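Long-range contacts in lipolytic enzyme, G-D-S-L family (Bacteroides thetaiotaomicron, PDB 7BR2), which metabolizes the drug diltiazem in the gut and is a serine esterase of the SGNH (GDSL) hydrolase superfamily: residues 208-213 with 281-286; 272-277 with 344-349. All coordinates share one frame; numbering follows the deposited sequence.

In the fold
One long connection, running from strand 260-267 to helix 296-300, supplies a segment to each contact, an example of how a loop can join distant parts of a fold. Along the chain the order is 208-213, 272-277, 281-286, 344-349, so the two contacts interleave. Interaction 1 fastens the loop to the start of helix 210-223, near a probable Ser-His-Asp triad in the SGNH domain; interaction 2 fastens it to the start of helix 344-377. Their centres lie about 18 Å apart, yet they touch where Ser-286 CB packs against the carbonyls of Asp-275, Thr-276 and Ile-277. The loop thereby links the hydrolase domain to the later helical part.

Interaction 1: 208-213 with 281-286; sequences PDNDGH and WGSKKS
In the SGNH hydrolase domain, the start of helix 210-223, just past His-207 of a probable Ser-His-Asp triad, is held by the loop segment 281-286. The carboxylate of Asp-209, at the N-cap position and with CG anti to its own backbone N, accepts three of the five hydrogen bonds between the segments. Asp-209 OD2 takes two backbone N-H groups in succession: Lys-284 N at 2.8 Å, nearly straight and on the syn lone pair, and Lys-285 N at 3.0 Å, from 51° above the carboxylate plane. Asp-209 OD1 receives the hydroxyl of Ser-283, with Ser-283 OG lying 2.7 Å away on the syn side, and also the N-H of the adjoining Asn-210. Four donors thus grip the group and fix its rotation; an alanine here would take away both acceptor oxygens of these four donors and would probably loosen the loop against the helix start.

Beside it, Asn-210 ND2 reaches Lys-285 O at 3.3 Å, lying in the carbonyl plane, and bonds also to Arg-279 O, so one amide nitrogen ties down two loop carbonyls. One residue on, Asp-211 forms a salt bridge with Lys-285, whose chain bends at chi3 (-80°) and crosses the carboxylate obliquely. Water 1 joins Asp-209 N to Asp-211 OD1, while Lys-285 NZ meets the syn lone pair of Asp-211 OD2 at 2.8 Å.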
ATOM      1  N   PRO A 208      -6.876   5.968   7.954  1.00 38.07           N
ATOM      2  CA  PRO A 208      -5.985   4.971   8.563  1.00 31.41           C
ATOM      3  C   PRO A 208      -4.560   5.468   8.728  1.00 33.53           C
ATOM      4  O   PRO A 208      -4.040   6.226   7.906  1.00 36.50           O
ATOM      5  CB  PRO A 208      -6.038   3.797   7.579  1.00 31.89           C
ATOM      6  CG  PRO A 208      -7.319   3.969   6.835  1.00 32.94           C
ATOM      7  CD  PRO A 208      -7.520   5.461   6.727  1.00 34.37           C
ATOM      8  N   ASP A 209      -3.929   5.011   9.807  1.00 32.22           N
ATOM      9  CA  ASP A 209      -2.517   5.229  10.073  1.00 33.87           C
ATOM     10  C   ASP A 209      -1.696   4.245   9.227  1.00 27.45           C
ATOM     11  O   ASP A 209      -2.238   3.483   8.422  1.00 32.99           O
ATOM     12  CB  ASP A 209      -2.273   5.078  11.578  1.00 34.87           C
ATOM     13  CG  ASP A 209      -1.030   5.790  12.076  1.00 35.98           C
ATOM     14  OD1 ASP A 209      -0.180   6.199  11.265  1.00 37.87           O
ATOM     15  OD2 ASP A 209      -0.891   5.916  13.315  1.00 42.46           O
ATOM     16  N   ASN A 210      -0.377   4.234   9.416  1.00 27.78           N
ATOM     17  CA  ASN A 210       0.496   3.395   8.591  1.00 28.81           C
ATOM     18  C   ASN A 210       0.123   1.923   8.701  1.00 35.03           C
ATOM     19  O   ASN A 210       0.215   1.173   7.721  1.00 37.49           O
ATOM     20  CB  ASN A 210       1.953   3.595   9.004  1.00 32.82           C
ATOM     21  CG  ASN A 210       2.419   5.006   8.804  1.00 36.32           C
ATOM     22  OD1 ASN A 210       2.452   5.503   7.673  1.00 42.51           O
ATOM     23  ND2 ASN A 210       2.757   5.679   9.897  1.00 34.05           N
ATOM     24  N   ASP A 211      -0.274   1.482   9.896  1.00 35.41           N
ATOM     25  CA  ASP A 211      -0.698   0.095  10.061  1.00 36.52           C
ATOM     26  C   ASP A 211      -1.934  -0.199   9.225  1.00 35.86           C
ATOM     27  O   ASP A 211      -2.017  -1.249   8.572  1.00 35.84           O
ATOM     28  CB  ASP A 211      -0.961  -0.210  11.540  1.00 38.29           C
ATOM     29  CG  ASP A 211      -2.003   0.716  12.165  1.00 38.92           C
ATOM     30  OD1 ASP A 211      -1.959   1.948  11.919  1.00 39.14           O
ATOM     31  OD2 ASP A 211      -2.907   0.203  12.852  1.00 35.42           O
ATOM     32  N   GLY A 212      -2.909   0.714   9.234  1.00 36.17           N
ATOM     33  CA  GLY A 212      -4.092   0.510   8.418  1.00 34.25           C
ATOM     34  C   GLY A 212      -3.764   0.439   6.941  1.00 40.06           C
ATOM     35  O   GLY A 212      -4.300  -0.408   6.216  1.00 33.85           O
ATOM     36  N   HIS A 213      -2.863   1.313   6.477  1.00 32.34           N
ATOM     37  CA  HIS A 213      -2.469   1.286   5.074  1.00 32.11           C
ATOM     38  C   HIS A 213      -1.693   0.021   4.744  1.00 31.31           C
ATOM     39  O   HIS A 213      -1.822  -0.512   3.636  1.00 30.76           O
ATOM     40  CB  HIS A 213      -1.669   2.547   4.738  1.00 30.23           C
ATOM     41  CG  HIS A 213      -2.538   3.738   4.498  1.00 27.81           C
ATOM     42  ND1 HIS A 213      -3.172   3.962   3.293  1.00 33.22           N
ATOM     43  CD2 HIS A 213      -2.958   4.716   5.331  1.00 27.95           C
ATOM     44  CE1 HIS A 213      -3.923   5.045   3.388  1.00 29.04           C
ATOM     45  NE2 HIS A 213      -3.807   5.526   4.613  1.00 29.73           N
ATOM     46  N   TRP A 281       2.355  13.433  10.721  1.00 50.09           N
ATOM     47  CA  TRP A 281       1.834  14.231  11.822  1.00 55.12           C
ATOM     48  C   TRP A 281       0.679  13.498  12.489  1.00 53.39           C
ATOM     49  O   TRP A 281      -0.298  13.125  11.830  1.00 56.24           O
ATOM     50  CB  TRP A 281       1.394  15.608  11.319  1.00 58.42           C
ATOM     51  CG  TRP A 281       0.627  16.414  12.333  1.00 62.00           C
ATOM     52  CD1 TRP A 281      -0.732  16.557  12.408  1.00 68.12           C
ATOM     53  CD2 TRP A 281       1.170  17.207  13.397  1.00 66.02           C
ATOM     54  NE1 TRP A 281      -1.069  17.372  13.463  1.00 64.19           N
ATOM     55  CE2 TRP A 281       0.079  17.789  14.084  1.00 67.30           C
ATOM     56  CE3 TRP A 281       2.469  17.476  13.842  1.00 71.06           C
ATOM     57  CZ2 TRP A 281       0.250  18.622  15.190  1.00 73.95           C
ATOM     58  CZ3 TRP A 281       2.638  18.307  14.947  1.00 78.69           C
ATOM     59  CH2 TRP A 281       1.532  18.870  15.606  1.00 78.74           C
ATOM     60  N   GLY A 282       0.810  13.262  13.791  1.00 48.50           N
ATOM     61  CA  GLY A 282      -0.189  12.556  14.557  1.00 46.42           C
ATOM     62  C   GLY A 282      -0.143  11.046  14.452  1.00 52.11           C
ATOM     63  O   GLY A 282      -1.036  10.378  14.995  1.00 47.10           O
ATOM     64  N   SER A 283       0.852  10.485  13.769  1.00 47.91           N
ATOM     65  CA  SER A 283       0.935   9.038  13.629  1.00 44.92           C
ATOM     66  C   SER A 283       1.260   8.373  14.959  1.00 41.05           C
ATOM     67  O   SER A 283       2.025   8.900  15.771  1.00 41.34           O
ATOM     68  CB  SER A 283       1.990   8.652  12.596  1.00 40.95           C
ATOM     69  OG  SER A 283       2.026   7.252  12.432  1.00 41.27           O
ATOM     70  N   LYS A 284       0.680   7.201  15.175  1.00 40.18           N
ATOM     71  CA  LYS A 284       0.963   6.426  16.373  1.00 44.23           C
ATOM     72  C   LYS A 284       1.390   4.995  16.112  1.00 45.64           C
ATOM     73  O   LYS A 284       2.031   4.397  16.984  1.00 50.03           O
ATOM     74  CB  LYS A 284      -0.264   6.398  17.301  1.00 44.20           C
ATOM     75  CG  LYS A 284      -0.622   7.726  17.950  1.00 46.70           C
ATOM     76  CD  LYS A 284       0.414   8.036  19.018  1.00 56.14           C
ATOM     77  CE  LYS A 284       0.528   9.515  19.336  1.00 65.28           C
ATOM     78  NZ  LYS A 284       1.441   9.695  20.505  1.00 66.19           N
ATOM     79  N   LYS A 285       1.110   4.441  14.943  1.00 41.15           N
ATOM     80  CA  LYS A 285       1.448   3.063  14.657  1.00 41.97           C
ATOM     81  C   LYS A 285       2.189   3.000  13.332  1.00 38.08           C
ATOM     82  O   LYS A 285       1.905   3.762  12.400  1.00 38.70           O
ATOM     83  CB  LYS A 285       0.187   2.193  14.607  1.00 44.77           C
ATOM     84  CG  LYS A 285      -0.576   2.149  15.925  1.00 49.23           C
ATOM     85  CD  LYS A 285      -1.937   1.468  15.763  1.00 48.23           C
ATOM     86  CE  LYS A 285      -2.964   2.422  15.168  1.00 37.53           C
ATOM     87  NZ  LYS A 285      -4.221   1.702  14.805  1.00 38.05           N
ATOM     88  N   SER A 286       3.128   2.071  13.249  1.00 41.74           N
ATOM     89  CA  SER A 286       4.002   1.962  12.095  1.00 36.84           C
ATOM     90  C   SER A 286       3.456   0.935  11.115  1.00 38.97           C
ATOM     91  O   SER A 286       2.513   0.201  11.412  1.00 40.55           O
ATOM     92  CB  SER A 286       5.415   1.579  12.541  1.00 39.98           C
ATOM     93  OG  SER A 286       5.435   0.264  13.076  1.00 41.69           O
TER
HETATM   94  O   HOH W   1      -4.451   2.916  11.609  1.00 42.29           O

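Interaction 2: 272-277 with 344-349; sequences YPLDTI and PQYQQA
The N-terminal turns of the long helix 344-377 rest on the loop segment 272-277, which belongs to the connection between strand 260-267 and helix 296-300. Tyr-346 and Ala-349, three residues apart on the helix, make the contact. With CG anti to its backbone N (chi1 -161°), Tyr-346 reaches across to the segment and places Tyr-346 OH 3.0 Å from Leu-274 N, which donates to it at an N-H...O angle of 154°. Behind the hydroxyl, the Tyr-346 ring lies obliquely along the backbone, Tyr-346 CE1 coming within 3.5 Å of Tyr-272 O and Tyr-346 CZ within 3.9 Å of Pro-273 CA. Water 2 sits 2.6 Å from both Tyr-346 OH and Leu-274 O, donating to the carbonyl, so the peptide N-H and C=O of Leu-274 are both linked to the same phenol.

Pro-273 turns its ring toward the helix: CG packs on the methyl of Ala-349 at 3.7 Å and lies 3.2 Å from Ala-349 O. The same proline extends along the helix to Leu-350 and Met-353. Tyr-272 points the other way, its OH bonded to Phe-38 O and its ring lying among side chains of helix 35-46. In this buried setting the phenol oxygen serves as acceptor for Leu-274 N, while the water supplies the donor for Leu-274 O, so both polar backbone atoms of a buried residue are satisfied beside a small apolar patch.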
ATOM      1  N   TYR A 272      10.147  -8.763   2.543  1.00 37.41           N
ATOM      2  CA  TYR A 272       9.377  -7.529   2.576  1.00 30.45           C
ATOM      3  C   TYR A 272       9.817  -6.699   3.768  1.00 36.62           C
ATOM      4  O   TYR A 272       9.778  -7.191   4.902  1.00 37.87           O
ATOM      5  CB  TYR A 272       7.890  -7.796   2.666  1.00 27.27           C
ATOM      6  CG  TYR A 272       7.095  -6.535   2.459  1.00 37.50           C
ATOM      7  CD1 TYR A 272       6.786  -6.091   1.173  1.00 29.42           C
ATOM      8  CD2 TYR A 272       6.691  -5.755   3.544  1.00 31.62           C
ATOM      9  CE1 TYR A 272       6.069  -4.925   0.974  1.00 28.05           C
ATOM     10  CE2 TYR A 272       5.974  -4.587   3.352  1.00 32.50           C
ATOM     11  CZ  TYR A 272       5.673  -4.173   2.065  1.00 32.47           C
ATOM     12  OH  TYR A 272       4.954  -3.013   1.872  1.00 29.99           O
ATOM     13  N   PRO A 273      10.284  -5.471   3.558  1.00 35.66           N
ATOM     14  CA  PRO A 273      10.744  -4.643   4.674  1.00 30.16           C
ATOM     15  C   PRO A 273       9.617  -3.820   5.272  1.00 35.23           C
ATOM     16  O   PRO A 273       8.755  -3.285   4.569  1.00 30.30           O
ATOM     17  CB  PRO A 273      11.818  -3.766   4.021  1.00 31.37           C
ATOM     18  CG  PRO A 273      11.356  -3.623   2.632  1.00 35.39           C
ATOM     19  CD  PRO A 273      10.596  -4.872   2.254  1.00 29.94           C
ATOM     20  N   LEU A 274       9.639  -3.724   6.603  1.00 32.13           N
ATOM     21  CA  LEU A 274       8.594  -3.057   7.368  1.00 31.49           C
ATOM     22  C   LEU A 274       9.192  -1.872   8.107  1.00 33.31           C
ATOM     23  O   LEU A 274      10.167  -2.020   8.855  1.00 37.43           O
ATOM     24  CB  LEU A 274       7.935  -4.026   8.352  1.00 27.95           C
ATOM     25  CG  LEU A 274       7.158  -5.147   7.663  1.00 29.13           C
ATOM     26  CD1 LEU A 274       6.803  -6.282   8.617  1.00 33.75           C
ATOM     27  CD2 LEU A 274       5.910  -4.608   6.966  1.00 28.58           C
ATOM     28  N   ASP A 275       8.629  -0.698   7.870  1.00 34.94           N
ATOM     29  CA  ASP A 275       9.045   0.496   8.590  1.00 35.24           C
ATOM     30  C   ASP A 275       8.495   0.436  10.013  1.00 37.84           C
ATOM     31  O   ASP A 275       7.291   0.217  10.214  1.00 35.20           O
ATOM     32  CB  ASP A 275       8.526   1.729   7.858  1.00 34.58           C
ATOM     33  CG  ASP A 275       9.310   2.978   8.186  1.00 35.34           C
ATOM     34  OD1 ASP A 275      10.077   2.967   9.173  1.00 38.25           O
ATOM     35  OD2 ASP A 275       9.135   3.975   7.451  1.00 36.80           O
ATOM     36  N   THR A 276       9.368   0.621  11.003  1.00 39.87           N
ATOM     37  CA  THR A 276       8.952   0.576  12.402  1.00 41.31           C
ATOM     38  C   THR A 276       8.672   1.950  12.973  1.00 41.74           C
ATOM     39  O   THR A 276       8.271   2.050  14.137  1.00 40.76           O
ATOM     40  CB  THR A 276      10.019  -0.102  13.267  1.00 39.19           C
ATOM     41  OG1 THR A 276      11.222   0.670  13.232  1.00 36.30           O
ATOM     42  CG2 THR A 276      10.302  -1.488  12.765  1.00 33.58           C
ATOM     43  N   ILE A 277       8.837   3.007  12.171  1.00 39.98           N
ATOM     44  CA  ILE A 277       8.621   4.380  12.607  1.00 37.55           C
ATOM     45  C   ILE A 277       7.192   4.783  12.288  1.00 35.48           C
ATOM     46  O   ILE A 277       6.693   4.529  11.188  1.00 39.59           O
ATOM     47  CB  ILE A 277       9.622   5.337  11.924  1.00 42.85           C
ATOM     48  CG1 ILE A 277      11.071   4.961  12.245  1.00 38.31           C
ATOM     49  CG2 ILE A 277       9.344   6.777  12.321  1.00 34.89           C
ATOM     50  CD1 ILE A 277      11.407   5.034  13.716  1.00 36.10           C
ATOM     51  N   PRO A 344      21.609  -9.573   5.821  1.00 38.52           N
ATOM     52  CA  PRO A 344      22.005  -8.629   4.767  1.00 33.75           C
ATOM     53  C   PRO A 344      20.902  -8.360   3.768  1.00 30.76           C
ATOM     54  O   PRO A 344      20.736  -7.210   3.352  1.00 35.04           O
ATOM     55  CB  PRO A 344      23.214  -9.318   4.124  1.00 32.71           C
ATOM     56  CG  PRO A 344      23.755 -10.174   5.228  1.00 41.81           C
ATOM     57  CD  PRO A 344      22.540 -10.696   5.935  1.00 31.44           C
ATOM     58  N   GLN A 345      20.128  -9.383   3.390  1.00 30.31           N
ATOM     59  CA  GLN A 345      19.034  -9.173   2.453  1.00 28.61           C
ATOM     60  C   GLN A 345      17.930  -8.315   3.065  1.00 33.74           C
ATOM     61  O   GLN A 345      17.241  -7.588   2.340  1.00 32.44           O
ATOM     62  CB  GLN A 345      18.457 -10.507   1.953  1.00 30.91           C
ATOM     63  CG  GLN A 345      17.810 -11.405   3.013  1.00 32.49           C
ATOM     64  CD  GLN A 345      18.718 -12.530   3.526  1.00 34.35           C
ATOM     65  OE1 GLN A 345      19.917 -12.338   3.750  1.00 32.78           O
ATOM     66  NE2 GLN A 345      18.123 -13.699   3.766  1.00 31.46           N
ATOM     67  N   TYR A 346      17.738  -8.382   4.386  1.00 32.63           N
ATOM     68  CA  TYR A 346      16.760  -7.497   5.011  1.00 32.88           C
ATOM     69  C   TYR A 346      17.279  -6.067   5.061  1.00 29.56           C
ATOM     70  O   TYR A 346      16.510  -5.124   4.876  1.00 29.82           O
ATOM     71  CB  TYR A 346      16.381  -7.976   6.415  1.00 31.02           C
ATOM     72  CG  TYR A 346      15.068  -7.376   6.878  1.00 32.47           C
ATOM     73  CD1 TYR A 346      13.854  -7.950   6.514  1.00 27.80           C
ATOM     74  CD2 TYR A 346      15.037  -6.192   7.617  1.00 33.94           C
ATOM     75  CE1 TYR A 346      12.655  -7.396   6.908  1.00 29.84           C
ATOM     76  CE2 TYR A 346      13.838  -5.622   8.009  1.00 25.76           C
ATOM     77  CZ  TYR A 346      12.653  -6.233   7.654  1.00 29.73           C
ATOM     78  OH  TYR A 346      11.446  -5.703   8.050  1.00 33.82           O
ATOM     79  N   GLN A 347      18.579  -5.890   5.287  1.00 28.05           N
ATOM     80  CA  GLN A 347      19.166  -4.560   5.203  1.00 29.98           C
ATOM     81  C   GLN A 347      19.034  -3.983   3.789  1.00 35.20           C
ATOM     82  O   GLN A 347      18.693  -2.803   3.617  1.00 31.49           O
ATOM     83  CB  GLN A 347      20.630  -4.634   5.630  1.00 28.12           C
ATOM     84  CG  GLN A 347      20.852  -4.911   7.117  1.00 33.40           C
ATOM     85  CD  GLN A 347      20.376  -3.766   8.001  1.00 39.79           C
ATOM     86  OE1 GLN A 347      19.466  -3.926   8.824  1.00 37.68           O
ATOM     87  NE2 GLN A 347      20.992  -2.607   7.838  1.00 37.15           N
ATOM     88  N   GLN A 348      19.261  -4.818   2.769  1.00 34.27           N
ATOM     89  CA  GLN A 348      19.057  -4.413   1.379  1.00 28.56           C
ATOM     90  C   GLN A 348      17.602  -4.025   1.135  1.00 28.86           C
ATOM     91  O   GLN A 348      17.300  -2.988   0.510  1.00 33.57           O
ATOM     92  CB  GLN A 348      19.479  -5.578   0.477  1.00 26.76           C
ATOM     93  CG  GLN A 348      19.318  -5.404  -1.030  1.00 31.81           C
ATOM     94  CD  GLN A 348      19.764  -6.642  -1.784  1.00 31.87           C
ATOM     95  OE1 GLN A 348      20.192  -7.620  -1.171  1.00 34.91           O
ATOM     96  NE2 GLN A 348      19.651  -6.620  -3.109  1.00 30.04           N
ATOM     97  N   ALA A 349      16.675  -4.844   1.635  1.00 30.95           N
ATOM     98  CA  ALA A 349      15.264  -4.530   1.472  1.00 31.08           C
ATOM     99  C   ALA A 349      14.922  -3.208   2.153  1.00 29.95           C
ATOM    100  O   ALA A 349      14.140  -2.414   1.620  1.00 29.05           O
ATOM    101  CB  ALA A 349      14.412  -5.680   2.008  1.00 30.13           C
TER
HETATM  102  O   HOH W   2      11.413  -4.025  10.004  1.00 39.11           O